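Local coordinates for protein ORF10 (Moritella marina, PDB 6RIW) that probably acts, through this ketosynthase–chain length factor part of a larger polyunsaturated fatty acid synthase, in the condensation steps that extend carrier-protein-bound acyl chains, at residues D321-T333 with F349-K363. Numbering follows the deposited sequence.
Sequences DPSTVDYIECHAT and FFSRVNNKPLLGSVK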
loop_
_atom_site.group_PDB
_atom_site.type_symbol
_atom_site.label_atom_id
_atom_site.label_comp_id
_atom_site.label_asym_id
_atom_site.label_seq_id
_atom_site.Cartn_x
_atom_site.Cartn_y
_atom_site.Cartn_z
ATOM N N ASP A 321 -7.134 -25.335 -21.745
ATOM C CA ASP A 321 -7.965 -24.885 -22.856
ATOM C C ASP A 321 -9.117 -24.028 -22.341
ATOM O O ASP A 321 -9.908 -24.497 -21.509
ATOM C CB ASP A 321 -8.505 -26.091 -23.629
ATOM C CG ASP A 321 -9.128 -25.704 -24.964
ATOM O OD1 ASP A 321 -9.650 -24.579 -25.090
ATOM O OD2 ASP A 321 -9.113 -26.536 -25.899
ATOM N N PRO A 322 -9.266 -22.793 -22.814
ATOM C CA PRO A 322 -10.384 -21.952 -22.353
ATOM C C PRO A 322 -11.756 -22.533 -22.664
ATOM O O PRO A 322 -12.753 -22.035 -22.114
ATOM C CB PRO A 322 -10.163 -20.630 -23.099
ATOM C CG PRO A 322 -8.741 -20.649 -23.530
ATOM C CD PRO A 322 -8.343 -22.073 -23.706
ATOM N N SER A 323 -11.837 -23.553 -23.534
ATOM C CA SER A 323 -13.085 -24.277 -23.772
ATOM C C SER A 323 -13.585 -25.002 -22.541
ATOM O O SER A 323 -14.778 -25.307 -22.460
ATOM C CB SER A 323 -12.907 -25.322 -24.881
ATOM O OG SER A 323 -12.211 -24.783 -25.986
ATOM N N THR A 324 -12.706 -25.315 -21.599
ATOM C CA THR A 324 -13.059 -26.151 -20.462
ATOM C C THR A 324 -13.553 -25.355 -19.254
ATOM O O THR A 324 -13.988 -25.962 -18.268
ATOM C CB THR A 324 -11.858 -27.016 -20.071
ATOM O OG1 THR A 324 -10.803 -26.173 -19.593
ATOM C CG2 THR A 324 -11.354 -27.791 -21.291
ATOM N N VAL A 325 -13.523 -24.023 -19.310
ATOM C CA VAL A 325 -13.919 -23.206 -18.163
ATOM C C VAL A 325 -15.434 -23.216 -18.017
ATOM O O VAL A 325 -16.164 -22.844 -18.942
ATOM C CB VAL A 325 -13.406 -21.772 -18.309
ATOM C CG1 VAL A 325 -13.790 -20.970 -17.072
ATOM C CG2 VAL A 325 -11.920 -21.780 -18.530
ATOM N N ASP A 326 -15.911 -23.591 -16.834
ATOM C CA ASP A 326 -17.343 -23.739 -16.586
ATOM C C ASP A 326 -17.980 -22.512 -15.957
ATOM O O ASP A 326 -19.171 -22.258 -16.178
ATOM C CB ASP A 326 -17.603 -24.938 -15.665
ATOM C CG ASP A 326 -16.991 -26.215 -16.194
ATOM O OD1 ASP A 326 -17.236 -26.538 -17.373
ATOM O OD2 ASP A 326 -16.255 -26.882 -15.441
ATOM N N TYR A 327 -17.223 -21.763 -15.156
ATOM C CA TYR A 327 -17.779 -20.688 -14.353
ATOM C C TYR A 327 -16.683 -19.652 -14.165
ATOM O O TYR A 327 -15.520 -20.019 -14.001
ATOM C CB TYR A 327 -18.265 -21.187 -12.979
ATOM C CG TYR A 327 -18.678 -20.060 -12.058
ATOM C CD1 TYR A 327 -19.896 -19.416 -12.225
ATOM C CD2 TYR A 327 -17.843 -19.626 -11.029
ATOM C CE1 TYR A 327 -20.277 -18.376 -11.398
ATOM C CE2 TYR A 327 -18.220 -18.593 -10.194
ATOM C CZ TYR A 327 -19.436 -17.970 -10.378
ATOM O OH TYR A 327 -19.816 -16.925 -9.552
ATOM N N ILE A 328 -17.051 -18.375 -14.189
ATOM C CA ILE A 328 -16.108 -17.295 -13.907
ATOM C C ILE A 328 -16.698 -16.400 -12.826
ATOM O O ILE A 328 -17.812 -15.880 -12.977
ATOM C CB ILE A 328 -15.784 -16.462 -15.149
ATOM C CG1 ILE A 328 -15.108 -17.327 -16.208
ATOM C CG2 ILE A 328 -14.899 -15.270 -14.778
ATOM C CD1 ILE A 328 -15.067 -16.667 -17.536
ATOM N N GLU A 329 -15.949 -16.205 -11.749
ATOM C CA GLU A 329 -16.329 -15.224 -10.744
ATOM C C GLU A 329 -15.791 -13.887 -11.230
ATOM O O GLU A 329 -14.570 -13.694 -11.327
ATOM C CB GLU A 329 -15.790 -15.624 -9.371
ATOM C CG GLU A 329 -15.929 -14.535 -8.288
ATOM C CD GLU A 329 -17.375 -14.237 -7.875
ATOM O OE1 GLU A 329 -18.295 -15.070 -8.111
ATOM O OE2 GLU A 329 -17.579 -13.149 -7.293
ATOM N N CYS A 330 -16.699 -12.995 -11.611
ATOM C CA CYS A 330 -16.326 -11.781 -12.319
ATOM C C CYS A 330 -15.984 -10.654 -11.367
ATOM O O CYS A 330 -16.331 -10.671 -10.180
ATOM C CB CYS A 330 -17.453 -11.319 -13.239
ATOM S SG CYS A 330 -17.794 -12.526 -14.528
ATOM N N HIS A 331 -15.318 -9.644 -11.924
ATOM C CA HIS A 331 -15.015 -8.441 -11.159
ATOM C C HIS A 331 -16.275 -7.612 -10.900
ATOM O O HIS A 331 -16.390 -6.983 -9.838
ATOM C CB HIS A 331 -13.962 -7.632 -11.910
ATOM C CG HIS A 331 -13.747 -6.262 -11.352
ATOM N ND1 HIS A 331 -13.121 -6.049 -10.143
ATOM C CD2 HIS A 331 -14.078 -5.040 -11.830
ATOM C CE1 HIS A 331 -13.076 -4.750 -9.899
ATOM N NE2 HIS A 331 -13.649 -4.116 -10.907
ATOM N N ALA A 332 -17.234 -7.643 -11.843
ATOM C CA ALA A 332 -18.509 -6.912 -11.841
ATOM C C ALA A 332 -18.895 -6.225 -10.536
ATOM O O ALA A 332 -19.425 -6.865 -9.623
ATOM C CB ALA A 332 -19.647 -7.861 -12.222
ATOM N N THR A 333 -18.689 -4.913 -10.459
ATOM C CA THR A 333 -18.960 -4.162 -9.243
ATOM C C THR A 333 -20.346 -3.548 -9.212
ATOM O O THR A 333 -20.749 -3.049 -8.159
ATOM C CB THR A 333 -17.974 -3.014 -9.089
ATOM O OG1 THR A 333 -18.195 -2.094 -10.166
ATOM C CG2 THR A 333 -16.538 -3.514 -9.105
ATOM N N PHE A 349 -12.825 -12.987 -25.814
ATOM C CA PHE A 349 -11.891 -14.084 -25.568
ATOM C C PHE A 349 -12.561 -15.445 -25.707
ATOM O O PHE A 349 -12.073 -16.309 -26.444
ATOM C CB PHE A 349 -11.275 -13.934 -24.172
ATOM C CG PHE A 349 -10.261 -14.990 -23.836
ATOM C CD1 PHE A 349 -9.016 -15.008 -24.464
ATOM C CD2 PHE A 349 -10.545 -15.959 -22.894
ATOM C CE1 PHE A 349 -8.083 -15.985 -24.151
ATOM C CE2 PHE A 349 -9.618 -16.927 -22.577
ATOM C CZ PHE A 349 -8.381 -16.935 -23.204
ATOM N N PHE A 350 -13.672 -15.669 -25.001
ATOM C CA PHE A 350 -14.244 -17.013 -24.980
ATOM C C PHE A 350 -15.002 -17.364 -26.258
ATOM O O PHE A 350 -15.199 -18.555 -26.539
ATOM C CB PHE A 350 -15.146 -17.185 -23.762
ATOM C CG PHE A 350 -14.373 -17.326 -22.482
ATOM C CD1 PHE A 350 -13.769 -18.528 -22.161
ATOM C CD2 PHE A 350 -14.214 -16.239 -21.631
ATOM C CE1 PHE A 350 -13.051 -18.666 -20.993
ATOM C CE2 PHE A 350 -13.476 -16.364 -20.466
ATOM C CZ PHE A 350 -12.897 -17.575 -20.147
ATOM N N SER A 351 -15.410 -16.376 -27.050
ATOM C CA SER A 351 -16.020 -16.716 -28.332
ATOM C C SER A 351 -15.022 -17.373 -29.283
ATOM O O SER A 351 -15.443 -18.098 -30.192
ATOM C CB SER A 351 -16.658 -15.474 -28.959
ATOM O OG SER A 351 -15.692 -14.558 -29.419
ATOM N N ARG A 352 -13.713 -17.181 -29.061
ATOM C CA ARG A 352 -12.698 -17.831 -29.891
ATOM C C ARG A 352 -12.754 -19.348 -29.784
ATOM O O ARG A 352 -12.292 -20.051 -30.692
ATOM C CB ARG A 352 -11.293 -17.355 -29.494
ATOM C CG ARG A 352 -11.050 -15.883 -29.686
ATOM C CD ARG A 352 -9.758 -15.427 -28.995
ATOM N NE ARG A 352 -9.574 -13.987 -29.164
ATOM C CZ ARG A 352 -8.587 -13.281 -28.623
ATOM N NH1 ARG A 352 -7.670 -13.880 -27.868
ATOM N NH2 ARG A 352 -8.512 -11.980 -28.853
ATOM N N VAL A 353 -13.266 -19.871 -28.672
ATOM C CA VAL A 353 -13.395 -21.302 -28.459
ATOM C C VAL A 353 -14.850 -21.720 -28.332
ATOM O O VAL A 353 -15.132 -22.868 -27.995
ATOM C CB VAL A 353 -12.585 -21.762 -27.232
ATOM C CG1 VAL A 353 -11.086 -21.601 -27.496
ATOM C CG2 VAL A 353 -13.015 -20.983 -25.979
ATOM N N ASN A 354 -15.776 -20.798 -28.580
ATOM C CA ASN A 354 -17.211 -21.069 -28.527
ATOM C C ASN A 354 -17.647 -21.607 -27.169
ATOM O O ASN A 354 -18.454 -22.535 -27.077
ATOM C CB ASN A 354 -17.631 -22.018 -29.646
ATOM C CG ASN A 354 -18.363 -21.300 -30.734
ATOM O OD1 ASN A 354 -19.403 -20.676 -30.486
ATOM N ND2 ASN A 354 -17.818 -21.345 -31.947
ATOM N N ASN A 355 -17.137 -21.000 -26.101
ATOM C CA ASN A 355 -17.524 -21.361 -24.749
ATOM C C ASN A 355 -18.319 -20.224 -24.112
ATOM O O ASN A 355 -18.039 -19.043 -24.337
ATOM C CB ASN A 355 -16.284 -21.703 -23.919
ATOM C CG ASN A 355 -16.625 -22.244 -22.543
ATOM O OD1 ASN A 355 -17.755 -22.675 -22.286
ATOM N ND2 ASN A 355 -15.641 -22.223 -21.645
ATOM N N LYS A 356 -19.323 -20.581 -23.323
ATOM C CA LYS A 356 -20.163 -19.609 -22.629
ATOM C C LYS A 356 -20.245 -20.033 -21.176
ATOM O O LYS A 356 -21.264 -20.580 -20.734
ATOM C CB LYS A 356 -21.556 -19.517 -23.253
ATOM C CG LYS A 356 -21.545 -18.981 -24.656
ATOM C CD LYS A 356 -22.963 -18.737 -25.144
ATOM C CE LYS A 356 -22.952 -18.044 -26.480
ATOM N NZ LYS A 356 -24.171 -17.223 -26.642
ATOM N N PRO A 357 -19.186 -19.805 -20.402
ATOM C CA PRO A 357 -19.219 -20.198 -18.993
ATOM C C PRO A 357 -20.290 -19.427 -18.237
ATOM O O PRO A 357 -20.688 -18.320 -18.612
ATOM C CB PRO A 357 -17.806 -19.854 -18.482
ATOM C CG PRO A 357 -17.291 -18.832 -19.425
ATOM C CD PRO A 357 -17.914 -19.163 -20.776
ATOM N N LEU A 358 -20.757 -20.040 -17.152
ATOM C CA LEU A 358 -21.606 -19.334 -16.204
ATOM C C LEU A 358 -20.816 -18.195 -15.572
ATOM O O LEU A 358 -19.589 -18.251 -15.486
ATOM C CB LEU A 358 -22.113 -20.291 -15.124
ATOM C CG LEU A 358 -23.003 -21.416 -15.665
ATOM C CD1 LEU A 358 -23.623 -22.224 -14.543
ATOM C CD2 LEU A 358 -24.073 -20.826 -16.594
ATOM N N LEU A 359 -21.530 -17.151 -15.140
ATOM C CA LEU A 359 -20.908 -15.938 -14.618
ATOM C C LEU A 359 -21.584 -15.519 -13.321
ATOM O O LEU A 359 -22.784 -15.734 -13.133
ATOM C CB LEU A 359 -20.999 -14.782 -15.613
ATOM C CG LEU A 359 -20.639 -14.983 -17.081
ATOM C CD1 LEU A 359 -21.088 -13.747 -17.863
ATOM C CD2 LEU A 359 -19.143 -15.213 -17.246
ATOM N N GLY A 360 -20.813 -14.893 -12.425
ATOM C CA GLY A 360 -21.389 -14.509 -11.147
ATOM C C GLY A 360 -20.531 -13.463 -10.467
ATOM O O GLY A 360 -19.383 -13.234 -10.857
ATOM N N SER A 361 -21.108 -12.831 -9.436
ATOM C CA SER A 361 -20.397 -11.813 -8.656
ATOM C C SER A 361 -20.870 -11.779 -7.210
ATOM O O SER A 361 -22.017 -11.412 -6.933
ATOM C CB SER A 361 -20.569 -10.428 -9.265
ATOM O OG SER A 361 -19.767 -9.504 -8.540
ATOM N N VAL A 362 -19.963 -12.113 -6.289
ATOM C CA VAL A 362 -20.222 -11.999 -4.859
ATOM C C VAL A 362 -20.230 -10.550 -4.382
ATOM O O VAL A 362 -20.583 -10.279 -3.226
ATOM C CB VAL A 362 -19.161 -12.829 -4.099
ATOM C CG1 VAL A 362 -17.814 -12.100 -4.100
ATOM C CG2 VAL A 362 -19.606 -13.142 -2.670
ATOM N N LYS A 363 -19.850 -9.595 -5.234
ATOM C CA LYS A 363 -20.043 -8.202 -4.853
ATOM C C LYS A 363 -21.520 -7.873 -4.661
ATOM O O LYS A 363 -21.855 -6.928 -3.926
ATOM C CB LYS A 363 -19.397 -7.283 -5.899
ATOM C CG LYS A 363 -17.867 -7.485 -5.983
ATOM C CD LYS A 363 -17.203 -6.378 -6.760
ATOM C CE LYS A 363 -15.668 -6.481 -6.727
ATOM N NZ LYS A 363 -15.177 -7.712 -7.377
HETATM O O HOH W 1 -12.378 -6.845 -7.734
#
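Y327 lies beside L358 in a parallel strand pair, and its side chain runs along the partner strand as far as G360. With CG anti to the backbone N (chi1 172°), Y327 CB starts out near L358 O. Y327 CD1 closes to 3.5 Å from that same L358 O, and L358 CB meets the ring edge in its plane. Farther out, Y327 CE1 comes within 3.7 Å of G360 N. Y327 OH rests 3.3 Å from G360 CA, close against the bare CA of that glycine. Y327 OH donates to E329 OE1 (2.8 Å), which also forms a salt bridge with K380. E329 OE2 takes V362 N on its syn lone pair at 2.8 Å in a nearly straight bond (173°), so the buried carboxylate is gripped at both oxygens. A phenylalanine in place of Y327 would probably leave E329 OE1 without its hydroxyl donor, weakening the hold on the carboxylate's rotation.

Backbone bonds alternate from D326 O to C330 N. On the face of I328 and L359, I328 CD1 reaches the F350 ring and P357 CG, while M346 of the connecting helix touches I328 and L359. Before the strands, N355 ND2 bridges P322 O and V325 O; V325 O, 2.8 Å from N355 ND2, lies in the plane of the N355 amide. Beyond them, K363 NZ donates to H331 O (2.8 Å) and shares a water with H331 ND1, while S361 OG donates to A332 O. Strand 327-329, helix 336-350 and strand 358-360 thus form a beta-alpha-beta unit of the thiolase fold, whose strand ends lead into the HATGT and KSNLGH sequences that in ketosynthases usually belong to active-site loops.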